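Local coordinates for protein proline iminopeptidase (Streptomyces halstedii, PDB 3WMR) that probably hydrolyses amide bonds as an alpha/beta-hydrolase of the peptidase S33 family that meets its polyketide substrates in a hydrophobic tunnel, at residues D119-Q125 with L143-A149. Numbering follows the deposited sequence.
Sequences DYVLFGQ and LRGLVVA
Strands 120-125 and 143-149 run parallel as neighbours in the central sheet, their axes 4.7 Å apart at closest and their N-to-C directions 8° apart. Leu143 pairs with Tyr120 (CA-CA 5.2 Å); its t,p side chain puts CD1 3.7 Å from Tyr120 CE2 and 3.8 Å from Leu122 CG, while the Tyr120 hydroxyl is hydrogen-bonded to His135 NE2. Arg144 N donates to Tyr120 O (2.9 Å), and Arg144 NH1 forms a salt bridge with Asp119 OD2 (3.0 Å, weak as a hydrogen bond); Arg144 NH2 hydrogen-bonds Leu314 O. Arg144, with phi/psi of -92/-31, is the extra residue of a beta bulge, which shifts the register by one before Leu122. Gly145 O accepts from Leu122 N (3.1 Å). Leu146 pairs with Leu122 (CA-CA 4.9 Å), both side chains on the face covered by helix 127-137, the helix of the beta-alpha-beta crossover linking the two strands. Val147 N donates a hydrogen bond to Leu122 O (2.7 Å) and Val147 O receives Gly124 N (2.8 Å); on the other face, toward helix 300-312, its CG1 packs 3.6 Å from CD1 of Phe123 (chi1 t). Val148 pairs with Gly124, the first glycine of a GxSxG sequence consistent with the nucleophile elbow of alpha/beta hydrolases, where Ser126 is the predicted nucleophile. Ala149 N donates to Gly124 O (2.9 Å), its CB sits 3.4 Å from Phe123 CZ, and its carbonyl O takes a CA-H...O contact from Gln125 CA (3.2 Å).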
loop_
_atom_site.group_PDB
_atom_site.type_symbol
_atom_site.label_atom_id
_atom_site.label_comp_id
_atom_site.label_asym_id
_atom_site.label_seq_id
_atom_site.Cartn_x
_atom_site.Cartn_y
_atom_site.Cartn_z
ATOM N N ASP A 119 -4.385 19.446 8.396
ATOM C CA ASP A 119 -3.700 18.682 9.435
ATOM C C ASP A 119 -3.964 17.167 9.333
ATOM O O ASP A 119 -5.087 16.717 9.561
ATOM C CB ASP A 119 -4.140 19.177 10.812
ATOM C CG ASP A 119 -3.241 18.681 11.908
ATOM O OD1 ASP A 119 -2.206 18.081 11.592
ATOM O OD2 ASP A 119 -3.560 18.879 13.082
ATOM N N TYR A 120 -2.938 16.393 8.977
ATOM C CA TYR A 120 -3.121 14.963 8.713
ATOM C C TYR A 120 -1.780 14.232 8.740
ATOM O O TYR A 120 -0.733 14.858 8.583
ATOM C CB TYR A 120 -3.859 14.723 7.382
ATOM C CG TYR A 120 -3.141 15.235 6.143
ATOM C CD1 TYR A 120 -3.137 16.584 5.840
ATOM C CD2 TYR A 120 -2.460 14.371 5.290
ATOM C CE1 TYR A 120 -2.464 17.078 4.722
ATOM C CE2 TYR A 120 -1.784 14.855 4.158
ATOM C CZ TYR A 120 -1.782 16.214 3.887
ATOM O OH TYR A 120 -1.127 16.699 2.758
ATOM N N VAL A 121 -1.827 12.928 9.008
ATOM C CA VAL A 121 -0.672 12.031 8.924
ATOM C C VAL A 121 -0.983 11.045 7.798
ATOM O O VAL A 121 -2.141 10.681 7.609
ATOM C CB VAL A 121 -0.440 11.318 10.272
ATOM C CG1 VAL A 121 0.763 10.384 10.245
ATOM C CG2 VAL A 121 -0.263 12.344 11.379
ATOM N N LEU A 122 0.017 10.667 7.008
ATOM C CA LEU A 122 -0.179 9.666 5.956
ATOM C C LEU A 122 0.512 8.355 6.291
ATOM O O LEU A 122 1.682 8.344 6.693
ATOM C CB LEU A 122 0.351 10.145 4.599
ATOM C CG LEU A 122 -0.322 11.269 3.817
ATOM C CD1 LEU A 122 0.382 11.386 2.474
ATOM C CD2 LEU A 122 -1.804 11.017 3.606
ATOM N N PHE A 123 -0.237 7.255 6.141
ATOM C CA PHE A 123 0.304 5.890 6.201
ATOM C C PHE A 123 0.067 5.293 4.827
ATOM O O PHE A 123 -1.063 5.246 4.347
ATOM C CB PHE A 123 -0.434 5.084 7.264
ATOM C CG PHE A 123 -0.049 3.630 7.325
ATOM C CD1 PHE A 123 0.926 3.198 8.199
ATOM C CD2 PHE A 123 -0.691 2.694 6.525
ATOM C CE1 PHE A 123 1.257 1.852 8.273
ATOM C CE2 PHE A 123 -0.375 1.328 6.604
ATOM C CZ PHE A 123 0.599 0.914 7.475
ATOM N N GLY A 124 1.125 4.865 4.165
ATOM C CA GLY A 124 1.004 4.336 2.816
ATOM C C GLY A 124 1.579 2.946 2.818
ATOM O O GLY A 124 2.723 2.768 3.172
ATOM N N GLN A 125 0.756 1.959 2.458
ATOM C CA GLN A 125 1.162 0.557 2.452
ATOM C C GLN A 125 1.387 0.079 1.024
ATOM O O GLN A 125 0.506 0.255 0.201
ATOM C CB GLN A 125 0.063 -0.272 3.136
ATOM C CG GLN A 125 0.549 -1.583 3.713
ATOM C CD GLN A 125 0.591 -2.700 2.706
ATOM O OE1 GLN A 125 0.013 -2.602 1.634
ATOM N NE2 GLN A 125 1.257 -3.798 3.066
ATOM N N LEU A 143 0.587 18.286 6.221
ATOM C CA LEU A 143 1.188 16.981 6.504
ATOM C C LEU A 143 2.141 17.012 7.714
ATOM O O LEU A 143 3.138 17.740 7.711
ATOM C CB LEU A 143 1.923 16.445 5.282
ATOM C CG LEU A 143 2.592 15.070 5.483
ATOM C CD1 LEU A 143 1.528 13.981 5.642
ATOM C CD2 LEU A 143 3.532 14.761 4.334
ATOM N N ARG A 144 1.833 16.182 8.717
ATOM C CA ARG A 144 2.640 16.056 9.944
ATOM C C ARG A 144 3.722 14.972 9.925
ATOM O O ARG A 144 4.740 15.092 10.612
ATOM C CB ARG A 144 1.732 15.747 11.133
ATOM C CG ARG A 144 0.936 16.929 11.620
ATOM C CD ARG A 144 -0.086 16.525 12.667
ATOM N NE ARG A 144 0.391 16.717 14.015
ATOM C CZ ARG A 144 0.018 17.700 14.838
ATOM N NH1 ARG A 144 -0.861 18.625 14.476
ATOM N NH2 ARG A 144 0.547 17.755 16.040
ATOM N N GLY A 145 3.476 13.898 9.190
ATOM C CA GLY A 145 4.336 12.730 9.197
ATOM C C GLY A 145 3.940 11.776 8.090
ATOM O O GLY A 145 2.814 11.811 7.609
ATOM N N LEU A 146 4.871 10.925 7.691
ATOM C CA LEU A 146 4.638 9.927 6.658
ATOM C C LEU A 146 5.119 8.578 7.136
ATOM O O LEU A 146 6.266 8.440 7.585
ATOM C CB LEU A 146 5.413 10.266 5.381
ATOM C CG LEU A 146 5.482 9.202 4.271
ATOM C CD1 LEU A 146 4.108 8.920 3.681
ATOM C CD2 LEU A 146 6.458 9.675 3.179
ATOM N N VAL A 147 4.271 7.573 6.985
ATOM C CA VAL A 147 4.713 6.196 7.146
ATOM C C VAL A 147 4.672 5.490 5.786
ATOM O O VAL A 147 3.678 5.549 5.065
ATOM C CB VAL A 147 3.864 5.424 8.152
ATOM C CG1 VAL A 147 4.449 4.028 8.377
ATOM C CG2 VAL A 147 3.781 6.202 9.456
ATOM N N VAL A 148 5.781 4.854 5.445
ATOM C CA VAL A 148 5.875 4.023 4.260
ATOM C C VAL A 148 6.106 2.594 4.749
ATOM O O VAL A 148 7.205 2.235 5.190
ATOM C CB VAL A 148 6.971 4.495 3.268
ATOM C CG1 VAL A 148 6.636 5.887 2.765
ATOM C CG2 VAL A 148 8.359 4.455 3.892
ATOM N N ALA A 149 5.024 1.815 4.683
ATOM C CA ALA A 149 4.948 0.479 5.223
ATOM C C ALA A 149 4.929 -0.545 4.099
ATOM O O ALA A 149 4.045 -0.496 3.252
ATOM C CB ALA A 149 3.674 0.342 6.050
#